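Local atomic coordinates of guanine nucleotide exchange protein (Legionella pneumophila, PDB entry 1XSZ), a protein that probably acts as a guanine nucleotide exchange factor for ADP-ribosylation factor GTPases, with a capping domain over the active site of its Sec7 domain. Residues A[12-17]-A[27-32]; A[43-48]-A[75-80]; A[134-139]-A[166-171]; A[294-299]-A[315-320]; A[309-314]-A[336-341]. All coordinates share one frame; numbering follows the deposited sequence. Where two conformers were deposited one is given.

Interaction 1 (A[12-17]-A[27-32])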
# COMPACT_ATOMS: atom_id res chain seq x y z
N ARG A 12 -19.46 5.23 -19.79
CA ARG A 12 -20.25 5.82 -18.71
C ARG A 12 -20.74 4.79 -17.69
O ARG A 12 -20.68 5.03 -16.48
CB ARG A 12 -21.44 6.60 -19.27
CG ARG A 12 -21.06 7.95 -19.86
CD ARG A 12 -22.30 8.77 -20.17
NE ARG A 12 -23.10 8.18 -21.23
CZ ARG A 12 -24.32 8.60 -21.56
NH1 ARG A 12 -24.88 9.61 -20.91
NH2 ARG A 12 -24.98 8.01 -22.55
N GLU A 13 -21.22 3.66 -18.18
CA GLU A 13 -21.71 2.61 -17.29
C GLU A 13 -20.56 2.02 -16.48
O GLU A 13 -20.73 1.68 -15.31
CB GLU A 13 -22.41 1.51 -18.09
CG GLU A 13 -22.93 0.37 -17.23
CD GLU A 13 -23.69 -0.67 -18.03
OE1 GLU A 13 -23.15 -1.17 -19.04
OE2 GLU A 13 -24.84 -1.00 -17.64
N ILE A 14 -19.39 1.90 -17.10
CA ILE A 14 -18.23 1.36 -16.42
C ILE A 14 -17.75 2.32 -15.34
O ILE A 14 -17.49 1.91 -14.20
CB ILE A 14 -17.08 1.09 -17.41
CG1 ILE A 14 -17.52 0.05 -18.45
CG2 ILE A 14 -15.84 0.59 -16.66
CD1 ILE A 14 -16.54 -0.17 -19.58
N ILE A 15 -17.64 3.59 -15.69
CA ILE A 15 -17.20 4.61 -14.74
C ILE A 15 -18.13 4.66 -13.53
O ILE A 15 -17.68 4.62 -12.38
CB ILE A 15 -17.15 6.00 -15.41
CG1 ILE A 15 -15.99 6.04 -16.40
CG2 ILE A 15 -16.98 7.09 -14.36
CD1 ILE A 15 -15.99 7.26 -17.30
N GLU A 16 -19.43 4.74 -13.78
CA GLU A 16 -20.42 4.80 -12.71
C GLU A 16 -20.31 3.58 -11.79
O GLU A 16 -20.33 3.71 -10.57
CB GLU A 16 -21.83 4.88 -13.29
CG GLU A 16 -22.94 4.81 -12.26
CD GLU A 16 -24.32 4.89 -12.87
OE1 GLU A 16 -24.61 4.09 -13.79
OE2 GLU A 16 -25.11 5.75 -12.44
N ALA A 17 -20.19 2.40 -12.39
CA ALA A 17 -20.09 1.18 -11.61
C ALA A 17 -18.80 1.13 -10.80
O ALA A 17 -18.81 0.78 -9.62
CB ALA A 17 -20.17 -0.03 -12.53
N ASN A 27 -15.52 -5.94 -13.13
CA ASN A 27 -16.29 -7.06 -13.67
C ASN A 27 -16.98 -6.70 -14.99
O ASN A 27 -17.05 -7.53 -15.90
CB ASN A 27 -17.32 -7.54 -12.65
CG ASN A 27 -16.70 -8.35 -11.53
OD1 ASN A 27 -17.35 -8.68 -10.54
ND2 ASN A 27 -15.42 -8.67 -11.68
N LYS A 28 -17.48 -5.48 -15.09
CA LYS A 28 -18.14 -5.04 -16.31
C LYS A 28 -17.16 -5.03 -17.48
O LYS A 28 -17.48 -5.48 -18.58
CB LYS A 28 -18.75 -3.65 -16.13
CG LYS A 28 -20.01 -3.64 -15.28
CD LYS A 28 -20.65 -2.26 -15.25
CE LYS A 28 -21.99 -2.29 -14.54
NZ LYS A 28 -21.88 -2.78 -13.14
N ILE A 29 -15.95 -4.53 -17.23
CA ILE A 29 -14.93 -4.48 -18.27
C ILE A 29 -14.61 -5.90 -18.70
O ILE A 29 -14.52 -6.19 -19.90
CB ILE A 29 -13.63 -3.81 -17.77
CG1 ILE A 29 -13.88 -2.32 -17.53
CG2 ILE A 29 -12.51 -4.01 -18.79
CD1 ILE A 29 -12.71 -1.60 -16.88
N LYS A 30 -14.44 -6.79 -17.73
CA LYS A 30 -14.13 -8.19 -18.02
C LYS A 30 -15.23 -8.87 -18.81
O LYS A 30 -14.96 -9.69 -19.69
CB LYS A 30 -13.86 -8.95 -16.72
CG LYS A 30 -12.63 -8.45 -15.96
CD LYS A 30 -12.45 -9.15 -14.62
CE LYS A 30 -12.16 -10.64 -14.79
NZ LYS A 30 -11.87 -11.28 -13.48
N GLU A 31 -16.48 -8.53 -18.52
CA GLU A 31 -17.61 -9.12 -19.24
C GLU A 31 -17.60 -8.69 -20.70
O GLU A 31 -17.85 -9.50 -21.60
CB GLU A 31 -18.93 -8.73 -18.58
CG GLU A 31 -19.12 -9.32 -17.19
CD GLU A 31 -20.49 -9.02 -16.61
OE1 GLU A 31 -20.83 -7.83 -16.46
OE2 GLU A 31 -21.22 -9.99 -16.32
N ILE A 32 -17.32 -7.42 -20.94
CA ILE A 32 -17.27 -6.89 -22.30
C ILE A 32 -16.11 -7.53 -23.06
O ILE A 32 -16.25 -7.89 -24.23
CB ILE A 32 -17.10 -5.36 -22.30
CG1 ILE A 32 -18.34 -4.71 -21.68
CG2 ILE A 32 -16.87 -4.85 -23.72
CD1 ILE A 32 -18.23 -3.20 -21.54
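A17 N donates to E13 O at 3.1 Å. This helical bond stacks one turn apart two residues that K28 meets from the other helix. The contact is an antiparallel helix pair in the Sec7 domain. Helices 11-20 and 22-35 follow each other after a short turn, and their segments run at 148° with axes 9.9 Å apart. No hydrogen bond spans the gap, so side-chain packing holds it. There are two layers. In the outer layer K28 reaches back to the first helix. K28 has two conformers, which makes its contacts less certain. In one, its chain turns at the last torsion (chi4 59°) and lays CD, CE and NZ over A17 CB. E13 crosses this lysine at about a right angle, with E13 CG against K28 CE. Its carboxylate stays apart from the ammonium group, with E13 OE2 5.7 Å from K28 NZ, so any attraction is probably weak. The inner layer is all isoleucine. I14 turns CG2 onto I29, and the two side chains cross at about a right angle. CG2 takes the place anti to the backbone N, while CG1 lies beside that N and carries CD1 toward I32. F47 of helix 40-50 and I7 of helix 5-9 pack on I14 and I29. I14 CG2 comes to 3.6 Å from I29 CG1, and I14 CD1 meets I32 CD1 tip to tip at 4.0 Å.

Interaction 2 (A[43-48]-A[75-80])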
# COMPACT_ATOMS: atom_id res chain seq x y z
N GLU A 43 -6.81 -4.11 -21.21
CA GLU A 43 -7.96 -3.23 -21.38
C GLU A 43 -8.28 -2.48 -20.08
O GLU A 43 -8.63 -1.31 -20.11
CB GLU A 43 -9.18 -4.03 -21.85
CG GLU A 43 -10.24 -3.17 -22.49
CD GLU A 43 -9.77 -2.51 -23.79
OE1 GLU A 43 -10.30 -1.44 -24.13
OE2 GLU A 43 -8.89 -3.08 -24.46
N ILE A 44 -8.18 -3.17 -18.95
CA ILE A 44 -8.44 -2.52 -17.67
C ILE A 44 -7.39 -1.41 -17.47
O ILE A 44 -7.73 -0.29 -17.11
CB ILE A 44 -8.36 -3.52 -16.50
CG1 ILE A 44 -9.50 -4.54 -16.62
CG2 ILE A 44 -8.41 -2.79 -15.17
CD1 ILE A 44 -9.37 -5.71 -15.65
N ALA A 45 -6.13 -1.74 -17.72
CA ALA A 45 -5.05 -0.77 -17.57
C ALA A 45 -5.26 0.43 -18.48
O ALA A 45 -5.08 1.57 -18.06
CB ALA A 45 -3.71 -1.43 -17.86
N GLU A 46 -5.66 0.18 -19.72
CA GLU A 46 -5.88 1.27 -20.66
C GLU A 46 -7.05 2.15 -20.22
O GLU A 46 -7.01 3.37 -20.40
CB GLU A 46 -6.15 0.71 -22.07
CG GLU A 46 -6.31 1.77 -23.15
CD GLU A 46 -5.06 2.63 -23.33
OE1 GLU A 46 -3.95 2.06 -23.43
OE2 GLU A 46 -5.20 3.87 -23.40
N PHE A 47 -8.07 1.54 -19.63
CA PHE A 47 -9.23 2.30 -19.17
C PHE A 47 -8.81 3.24 -18.03
O PHE A 47 -9.26 4.38 -17.97
CB PHE A 47 -10.33 1.35 -18.67
CG PHE A 47 -11.68 2.01 -18.57
CD1 PHE A 47 -12.45 2.25 -19.71
CD2 PHE A 47 -12.19 2.40 -17.33
CE1 PHE A 47 -13.69 2.88 -19.62
CE2 PHE A 47 -13.43 3.03 -17.23
CZ PHE A 47 -14.18 3.27 -18.38
N PHE A 48 -7.96 2.75 -17.14
CA PHE A 48 -7.47 3.57 -16.02
C PHE A 48 -6.76 4.81 -16.56
O PHE A 48 -6.94 5.91 -16.05
CB PHE A 48 -6.50 2.76 -15.16
CG PHE A 48 -7.15 1.71 -14.30
CD1 PHE A 48 -6.37 0.71 -13.73
CD2 PHE A 48 -8.51 1.73 -14.02
CE1 PHE A 48 -6.93 -0.25 -12.89
CE2 PHE A 48 -9.09 0.77 -13.18
CZ PHE A 48 -8.29 -0.22 -12.62
N LEU A 75 -1.29 -4.14 -13.44
CA LEU A 75 -0.27 -3.14 -13.13
C LEU A 75 0.87 -3.21 -14.15
O LEU A 75 1.37 -2.18 -14.60
CB LEU A 75 0.28 -3.34 -11.72
CG LEU A 75 1.46 -2.43 -11.35
CD1 LEU A 75 1.07 -0.97 -11.51
CD2 LEU A 75 1.90 -2.70 -9.92
N LYS A 76 1.29 -4.42 -14.50
CA LYS A 76 2.37 -4.56 -15.46
C LYS A 76 1.98 -3.90 -16.78
O LYS A 76 2.79 -3.20 -17.40
CB LYS A 76 2.70 -6.04 -15.69
CG LYS A 76 4.03 -6.26 -16.39
CD LYS A 76 4.40 -7.73 -16.47
CE LYS A 76 5.79 -7.91 -17.06
NZ LYS A 76 5.92 -7.22 -18.38
N ALA A 77 0.74 -4.11 -17.21
CA ALA A 77 0.27 -3.51 -18.45
C ALA A 77 0.17 -1.99 -18.30
O ALA A 77 0.56 -1.24 -19.19
CB ALA A 77 -1.09 -4.09 -18.83
N PHE A 78 -0.35 -1.55 -17.16
CA PHE A 78 -0.51 -0.13 -16.87
C PHE A 78 0.82 0.61 -16.97
O PHE A 78 0.92 1.66 -17.60
CB PHE A 78 -1.12 0.04 -15.48
CG PHE A 78 -1.37 1.48 -15.08
CD1 PHE A 78 -0.42 2.19 -14.37
CD2 PHE A 78 -2.57 2.10 -15.40
CE1 PHE A 78 -0.66 3.51 -13.98
CE2 PHE A 78 -2.83 3.41 -15.02
CZ PHE A 78 -1.87 4.12 -14.31
N THR A 79 1.85 0.06 -16.34
CA THR A 79 3.16 0.69 -16.37
C THR A 79 3.82 0.57 -17.75
O THR A 79 4.52 1.49 -18.19
CB THR A 79 4.06 0.09 -15.29
OG1 THR A 79 3.42 0.27 -14.01
CG2 THR A 79 5.41 0.78 -15.26
N SER A 80 3.58 -0.54 -18.44
CA SER A 80 4.15 -0.75 -19.76
C SER A 80 3.58 0.24 -20.77
O SER A 80 4.22 0.56 -21.77
CB SER A 80 3.88 -2.18 -20.23
OG SER A 80 4.54 -3.12 -19.40
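A45 brings its methyl group right up to the backbone of F78. A45 CB lies 3.4 Å from F78 N and 3.8 Å from F78 CB. One residue earlier, A77 CB lies 3.9 Å from A45 CB. The F78 ring owes its place to chi1 of -179°. CG stands opposite the backbone N and beside the carbonyl carbon, which carries the ring past A45 toward F48. The ring then presents an edge to the first helix: A45 O lies near the plane of the F78 ring at its edge, 3.7 Å from F78 CD2. These are helices 40-50 and 69-80 of the all-helical Sec7 domain. Their segments cross at -50°, and with alanine at the crossing the axes come to 8.1 Å. F48 has a different chi1, with CG beside its own backbone N (-73°). F48 CB lies 3.7 Å from F78 CE2, and F78 CD2 comes to the edge of the F48 ring. One face of the F48 ring has I44 O 3.5 Å above its plane, toward the rim. H49 stacks on the F78 ring, and L64 of helix 57-64 packs on both phenylalanines.

Interaction 3 (A[134-139]-A[166-171])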
# COMPACT_ATOMS: atom_id res chain seq x y z
N ALA A 134 17.58 -1.59 -10.66
CA ALA A 134 16.71 -0.44 -10.86
C ALA A 134 15.85 -0.23 -9.62
O ALA A 134 15.59 0.90 -9.22
CB ALA A 134 15.82 -0.65 -12.09
N TYR A 135 15.43 -1.33 -9.00
CA TYR A 135 14.61 -1.27 -7.79
C TYR A 135 15.42 -0.64 -6.66
O TYR A 135 14.93 0.23 -5.94
CB TYR A 135 14.15 -2.68 -7.40
CG TYR A 135 13.44 -2.78 -6.07
CD1 TYR A 135 12.20 -2.17 -5.86
CD2 TYR A 135 14.01 -3.49 -5.01
CE1 TYR A 135 11.55 -2.27 -4.63
CE2 TYR A 135 13.37 -3.60 -3.78
CZ TYR A 135 12.14 -2.99 -3.60
OH TYR A 135 11.50 -3.11 -2.38
N LEU A 136 16.66 -1.09 -6.49
CA LEU A 136 17.52 -0.52 -5.45
C LEU A 136 17.66 0.99 -5.67
O LEU A 136 17.52 1.78 -4.73
CB LEU A 136 18.90 -1.18 -5.47
CG LEU A 136 19.95 -0.53 -4.57
CD1 LEU A 136 19.55 -0.67 -3.11
CD2 LEU A 136 21.31 -1.17 -4.81
N LEU A 137 17.94 1.38 -6.90
CA LEU A 137 18.10 2.79 -7.22
C LEU A 137 16.82 3.56 -6.92
O LEU A 137 16.86 4.67 -6.38
CB LEU A 137 18.46 2.96 -8.70
CG LEU A 137 19.28 4.19 -9.08
CD1 LEU A 137 20.65 4.14 -8.41
CD2 LEU A 137 19.42 4.23 -10.58
N ALA A 138 15.68 2.97 -7.28
CA ALA A 138 14.39 3.61 -7.05
C ALA A 138 14.10 3.85 -5.58
O ALA A 138 13.77 4.98 -5.20
CB ALA A 138 13.27 2.79 -7.69
N PHE A 139 14.21 2.82 -4.74
CA PHE A 139 13.89 3.06 -3.34
C PHE A 139 14.96 3.89 -2.63
O PHE A 139 14.64 4.63 -1.71
CB PHE A 139 13.49 1.75 -2.61
CG PHE A 139 14.63 0.85 -2.19
CD1 PHE A 139 15.49 1.22 -1.16
CD2 PHE A 139 14.77 -0.41 -2.76
CE1 PHE A 139 16.46 0.33 -0.68
CE2 PHE A 139 15.74 -1.31 -2.30
CZ PHE A 139 16.58 -0.93 -1.25
N ARG A 166 29.18 5.57 -1.74
CA ARG A 166 29.71 4.58 -0.81
C ARG A 166 28.65 3.54 -0.44
O ARG A 166 28.92 2.34 -0.45
CB ARG A 166 30.22 5.25 0.46
CG ARG A 166 30.75 4.26 1.49
CD ARG A 166 31.28 4.93 2.76
NE ARG A 166 30.23 5.58 3.54
CZ ARG A 166 29.93 6.88 3.47
NH1 ARG A 166 30.61 7.67 2.64
NH2 ARG A 166 28.97 7.39 4.22
N ASN A 167 27.45 4.01 -0.13
CA ASN A 167 26.38 3.11 0.27
C ASN A 167 25.82 2.21 -0.83
O ASN A 167 25.30 1.14 -0.55
CB ASN A 167 25.25 3.93 0.91
CG ASN A 167 25.55 4.26 2.36
OD1 ASN A 167 25.43 3.41 3.24
ND2 ASN A 167 25.95 5.50 2.62
N LEU A 168 25.95 2.64 -2.09
CA LEU A 168 25.44 1.83 -3.19
C LEU A 168 26.48 0.93 -3.84
O LEU A 168 26.20 0.29 -4.85
CB LEU A 168 24.80 2.72 -4.26
CG LEU A 168 23.46 3.36 -3.87
CD1 LEU A 168 22.89 4.12 -5.05
CD2 LEU A 168 22.49 2.28 -3.44
N ARG A 169 27.68 0.88 -3.25
CA ARG A 169 28.73 0.02 -3.79
C ARG A 169 28.22 -1.41 -3.88
O ARG A 169 27.61 -1.91 -2.93
CB ARG A 169 29.96 0.05 -2.89
CG ARG A 169 30.72 1.36 -2.89
CD ARG A 169 31.87 1.31 -1.88
NE ARG A 169 32.66 2.53 -1.88
CZ ARG A 169 33.60 2.80 -0.99
NH1 ARG A 169 33.88 1.93 -0.03
NH2 ARG A 169 34.28 3.94 -1.06
N GLY A 170 28.45 -2.05 -5.02
CA GLY A 170 28.01 -3.43 -5.21
C GLY A 170 26.52 -3.58 -5.40
O GLY A 170 26.02 -4.70 -5.46
N GLY A 171 25.81 -2.46 -5.50
CA GLY A 171 24.37 -2.52 -5.66
C GLY A 171 23.88 -2.74 -7.08
O GLY A 171 22.71 -3.05 -7.30
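L136 points its CB toward the loop that follows helix 161-167 in the Sec7 domain. CG is anti to the backbone N and beside the carbonyl carbon (chi1 171°). L136 CG lies 4.0 Å from L168 CD2. Of the two methyls, L136 CD1 grazes the same L168 atom at 4.2 Å. L136 CD2 has more contacts: it touches L168 CD2 at 3.9 Å and G171 O at 3.4 Å. G171 has no side chain, and L136 CD2 settles close to its CA as well. L168 and L136 lie alongside, running opposite ways. The other L168 methyl, CD1, meets L137 CD1 at 4.0 Å, crossing at about a right angle. This holds for one of two L137 conformers and is less certain. A type II beta turn from L168 to G171, closed by G171 N to L168 O, presents both partners to L136. Helix 179-191 packs on L137 and L168, with L182 touching both. F89 of helix 89-98 lies against L137. W253 of the capping domain stacks on F139 of helix 131-149 and hydrogen-bonds Y135.

Interaction 4 (A[294-299]-A[315-320])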
# COMPACT_ATOMS: atom_id res chain seq x y z
N PRO A 294 1.15 6.97 15.46
CA PRO A 294 1.28 5.57 15.09
C PRO A 294 -0.03 5.21 14.39
O PRO A 294 -1.05 5.90 14.56
CB PRO A 294 1.44 4.86 16.44
CG PRO A 294 0.69 5.76 17.37
CD PRO A 294 1.12 7.13 16.93
N ARG A 295 -0.02 4.13 13.62
CA ARG A 295 -1.22 3.71 12.91
C ARG A 295 -1.34 2.20 12.93
O ARG A 295 -0.34 1.49 12.91
CB ARG A 295 -1.16 4.13 11.44
CG ARG A 295 -0.90 5.59 11.18
CD ARG A 295 -0.30 5.77 9.79
NE ARG A 295 -1.19 5.31 8.73
CZ ARG A 295 -0.77 4.93 7.52
NH1 ARG A 295 0.52 4.95 7.23
NH2 ARG A 295 -1.65 4.56 6.60
N VAL A 296 -2.58 1.72 12.97
CA VAL A 296 -2.85 0.30 12.89
C VAL A 296 -3.94 0.20 11.82
O VAL A 296 -4.97 0.87 11.91
CB VAL A 296 -3.37 -0.29 14.22
CG1 VAL A 296 -3.76 -1.75 14.02
CG2 VAL A 296 -2.29 -0.17 15.30
N ILE A 297 -3.70 -0.61 10.80
CA ILE A 297 -4.66 -0.79 9.71
C ILE A 297 -5.07 -2.26 9.71
O ILE A 297 -4.22 -3.15 9.57
CB ILE A 297 -4.04 -0.41 8.34
CG1 ILE A 297 -3.61 1.06 8.35
CG2 ILE A 297 -5.05 -0.67 7.23
CD1 ILE A 297 -2.90 1.52 7.08
N ILE A 298 -6.37 -2.50 9.87
CA ILE A 298 -6.91 -3.85 9.92
C ILE A 298 -7.84 -4.08 8.74
O ILE A 298 -8.79 -3.32 8.53
CB ILE A 298 -7.70 -4.06 11.24
CG1 ILE A 298 -6.79 -3.77 12.43
CG2 ILE A 298 -8.25 -5.47 11.30
CD1 ILE A 298 -7.48 -3.84 13.78
N GLN A 299 -7.56 -5.13 7.97
CA GLN A 299 -8.36 -5.42 6.78
C GLN A 299 -8.82 -6.86 6.72
O GLN A 299 -8.04 -7.78 6.92
CB GLN A 299 -7.55 -5.11 5.52
CG GLN A 299 -7.06 -3.68 5.45
CD GLN A 299 -6.05 -3.44 4.35
OE1 GLN A 299 -5.39 -4.37 3.87
NE2 GLN A 299 -5.91 -2.19 3.94
N ALA A 315 -12.31 -3.98 17.34
CA ALA A 315 -13.13 -3.70 18.51
C ALA A 315 -12.42 -3.99 19.83
O ALA A 315 -12.81 -3.45 20.87
CB ALA A 315 -14.43 -4.48 18.44
N ASP A 316 -11.39 -4.82 19.80
CA ASP A 316 -10.66 -5.17 21.02
C ASP A 316 -9.80 -4.03 21.56
O ASP A 316 -9.35 -4.07 22.71
CB ASP A 316 -9.80 -6.42 20.80
CG ASP A 316 -10.60 -7.70 20.96
OD1 ASP A 316 -11.75 -7.63 21.46
OD2 ASP A 316 -10.08 -8.78 20.61
N PHE A 317 -9.55 -3.01 20.74
CA PHE A 317 -8.78 -1.86 21.20
C PHE A 317 -9.69 -0.95 22.01
O PHE A 317 -10.88 -0.83 21.71
CB PHE A 317 -8.27 -1.01 20.02
CG PHE A 317 -7.10 -1.59 19.28
CD1 PHE A 317 -7.28 -2.56 18.30
CD2 PHE A 317 -5.82 -1.13 19.54
CE1 PHE A 317 -6.20 -3.06 17.59
CE2 PHE A 317 -4.73 -1.62 18.83
CZ PHE A 317 -4.93 -2.59 17.85
N SER A 318 -9.15 -0.31 23.03
CA SER A 318 -9.93 0.63 23.82
C SER A 318 -10.05 1.86 22.93
O SER A 318 -11.08 2.52 22.88
CB SER A 318 -9.20 1.00 25.11
OG SER A 318 -9.90 2.00 25.83
N SER A 319 -8.96 2.14 22.22
CA SER A 319 -8.89 3.26 21.29
C SER A 319 -9.95 3.12 20.21
O SER A 319 -10.27 2.02 19.76
CB SER A 319 -7.51 3.31 20.64
OG SER A 319 -7.49 4.22 19.55
N PRO A 320 -10.52 4.25 19.76
CA PRO A 320 -11.54 4.24 18.72
C PRO A 320 -10.91 4.05 17.34
O PRO A 320 -9.69 4.12 17.18
CB PRO A 320 -12.17 5.61 18.86
CG PRO A 320 -11.01 6.47 19.23
CD PRO A 320 -10.30 5.62 20.28
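F317 sends its ring from the loop after helix 306-315 to two side chains of strand 295-300. F317 CZ meets V296 CG1 at 4.1 Å. F317 CE1 meets I298 CD1, also at 4.1 Å. Both methyl groups approach the ring at a slant. V296 and F317 come from opposite directions, whereas I298 and F317 cross obliquely. All three residues are buried, and the contact is purely apolar. I298 reaches the ring because CG1 lies beside its backbone N (chi1 -57°) and CD1 runs on outward. V296 and I298 are two apart in the strand and thus face the same side of the sheet. The backbones stay distant, with V296 CA and F317 CA 10.4 Å apart, so the two segments meet through side chains only. The next shell helps position both partners. Backbone hydrogen bonds tie V296 to L207 and I298 to Y205 in the neighbouring strand 204-208; on the loop side, D316 O is hydrogen-bonded to T217 OG1. F317 packs the loop against one face of the antiparallel sheet of the capping domain. L207 of strand 204-208 touches the ring, while T217 and L221 of helix 216-224 pack on it too, and F218 of that helix reaches V296.

Interaction 5 (A[309-314]-A[336-341])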
# COMPACT_ATOMS: atom_id res chain seq x y z
N LEU A 309 -13.79 -11.39 11.83
CA LEU A 309 -12.47 -11.53 12.45
C LEU A 309 -11.79 -10.16 12.52
O LEU A 309 -11.23 -9.78 13.55
CB LEU A 309 -11.60 -12.50 11.64
CG LEU A 309 -10.16 -12.68 12.12
CD1 LEU A 309 -10.13 -13.15 13.57
CD2 LEU A 309 -9.45 -13.68 11.22
N ALA A 310 -11.83 -9.41 11.42
CA ALA A 310 -11.22 -8.09 11.40
C ALA A 310 -11.93 -7.14 12.38
O ALA A 310 -11.28 -6.38 13.10
CB ALA A 310 -11.28 -7.53 9.98
N ALA A 311 -13.26 -7.22 12.40
CA ALA A 311 -14.05 -6.36 13.28
C ALA A 311 -13.74 -6.64 14.75
O ALA A 311 -13.69 -5.73 15.57
CB ALA A 311 -15.53 -6.56 13.01
N LYS A 312 -13.55 -7.92 15.08
CA LYS A 312 -13.24 -8.29 16.46
C LYS A 312 -11.89 -7.72 16.88
O LYS A 312 -11.74 -7.20 17.98
CB LYS A 312 -13.23 -9.81 16.62
CG LYS A 312 -14.60 -10.45 16.54
CD LYS A 312 -14.51 -11.96 16.69
CE LYS A 312 -15.88 -12.61 16.51
NZ LYS A 312 -15.80 -14.09 16.63
N ALA A 313 -10.91 -7.83 16.00
CA ALA A 313 -9.59 -7.30 16.32
C ALA A 313 -9.68 -5.78 16.55
O ALA A 313 -9.16 -5.26 17.53
CB ALA A 313 -8.60 -7.62 15.20
N ALA A 314 -10.36 -5.08 15.64
CA ALA A 314 -10.50 -3.63 15.77
C ALA A 314 -11.26 -3.23 17.03
O ALA A 314 -10.90 -2.27 17.71
CB ALA A 314 -11.19 -3.07 14.52
N ILE A 336 -18.58 -1.16 9.15
CA ILE A 336 -19.07 -0.38 10.28
C ILE A 336 -20.06 -1.18 11.11
O ILE A 336 -19.95 -1.22 12.34
CB ILE A 336 -19.71 0.93 9.78
CG1 ILE A 336 -18.61 1.89 9.30
CG2 ILE A 336 -20.53 1.59 10.89
CD1 ILE A 336 -19.11 3.04 8.44
N LYS A 337 -21.00 -1.85 10.46
CA LYS A 337 -21.98 -2.65 11.20
C LYS A 337 -21.32 -3.79 11.96
O LYS A 337 -21.66 -4.05 13.11
CB LYS A 337 -23.05 -3.19 10.26
CG LYS A 337 -24.04 -2.12 9.80
CD LYS A 337 -25.17 -2.69 8.96
CE LYS A 337 -24.68 -3.14 7.60
NZ LYS A 337 -25.82 -3.56 6.74
N ALA A 338 -20.35 -4.46 11.34
CA ALA A 338 -19.67 -5.56 12.00
C ALA A 338 -18.92 -5.06 13.23
O ALA A 338 -18.95 -5.68 14.30
CB ALA A 338 -18.71 -6.25 11.03
N TYR A 339 -18.24 -3.93 13.08
CA TYR A 339 -17.49 -3.33 14.18
C TYR A 339 -18.44 -2.91 15.30
O TYR A 339 -18.19 -3.20 16.48
CB TYR A 339 -16.71 -2.12 13.67
CG TYR A 339 -16.02 -1.30 14.73
CD1 TYR A 339 -14.80 -1.71 15.27
CD2 TYR A 339 -16.58 -0.11 15.18
CE1 TYR A 339 -14.14 -0.92 16.22
CE2 TYR A 339 -15.94 0.68 16.13
CZ TYR A 339 -14.71 0.27 16.64
OH TYR A 339 -14.07 1.07 17.55
N ASP A 340 -19.53 -2.23 14.96
CA ASP A 340 -20.48 -1.79 15.98
C ASP A 340 -21.09 -2.98 16.71
O ASP A 340 -21.34 -2.91 17.91
CB ASP A 340 -21.59 -0.94 15.36
CG ASP A 340 -21.13 0.47 15.01
OD1 ASP A 340 -20.00 0.87 15.38
OD2 ASP A 340 -21.92 1.19 14.36
N ASN A 341 -21.34 -4.07 15.98
CA ASN A 341 -21.91 -5.26 16.60
C ASN A 341 -20.93 -5.85 17.60
O ASN A 341 -21.32 -6.28 18.69
CB ASN A 341 -22.29 -6.29 15.54
CG ASN A 341 -23.50 -5.87 14.73
OD1 ASN A 341 -24.29 -5.04 15.18
ND2 ASN A 341 -23.65 -6.45 13.55
O HOH W 1 -11.91 0.14 18.64
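A311 and A338 pack methyl to methyl where helices 306-315 and 332-351 of the capping domain cross, with CB atoms 3.8 Å apart. A311 CB also lies 3.7 Å from A338 C. With alanine methyls at the contact, the axes approach to 8.4 Å, and A311 CA comes within 4.7 Å of Y339 CA. Further along, Y339 swings its ring toward A314, CG being anti to its backbone N (chi1 173°). An edge of the ring meets the other helix: Y339 CE1 is 3.8 Å from A314 C, which lies in the ring plane. The phenol end is looser. Here a water bridges the helices, hydrogen-bonded to A314 O at 2.8 Å and to Y339 OH at 2.6 Å. The water sits in the ring plane, at the edge. F324 meets the Y339 ring edge-to-face. Y205 of strand 204-208 packs on A311, A314 and A338. The crossing of -51° is close to that of ridges-into-grooves helix packing built from ridges of residues four apart.

Overall arrangement
Interactions 1, 2 and 3 come first along the chain and belong to the Sec7 domain. Interactions 4 and 5 follow in the capping domain. Two pairs touch. Interactions 1 and 2 have centres 15 Å apart and join through helices 22-35 and 40-50, where I14 meets F47 and I29 meets I44 and F47. Interactions 4 and 5 are 10 Å apart between centres and share helix 306-315 and its exit; I298 packs on A314, and their segments alternate in sequence. Interaction 3 stands alone at the far end of the Sec7 domain, 28 Å from interaction 2 between centres. Between centres it is 36 Å from interaction 4. The protein thus joins a helical domain to a sheet-and-helix cap.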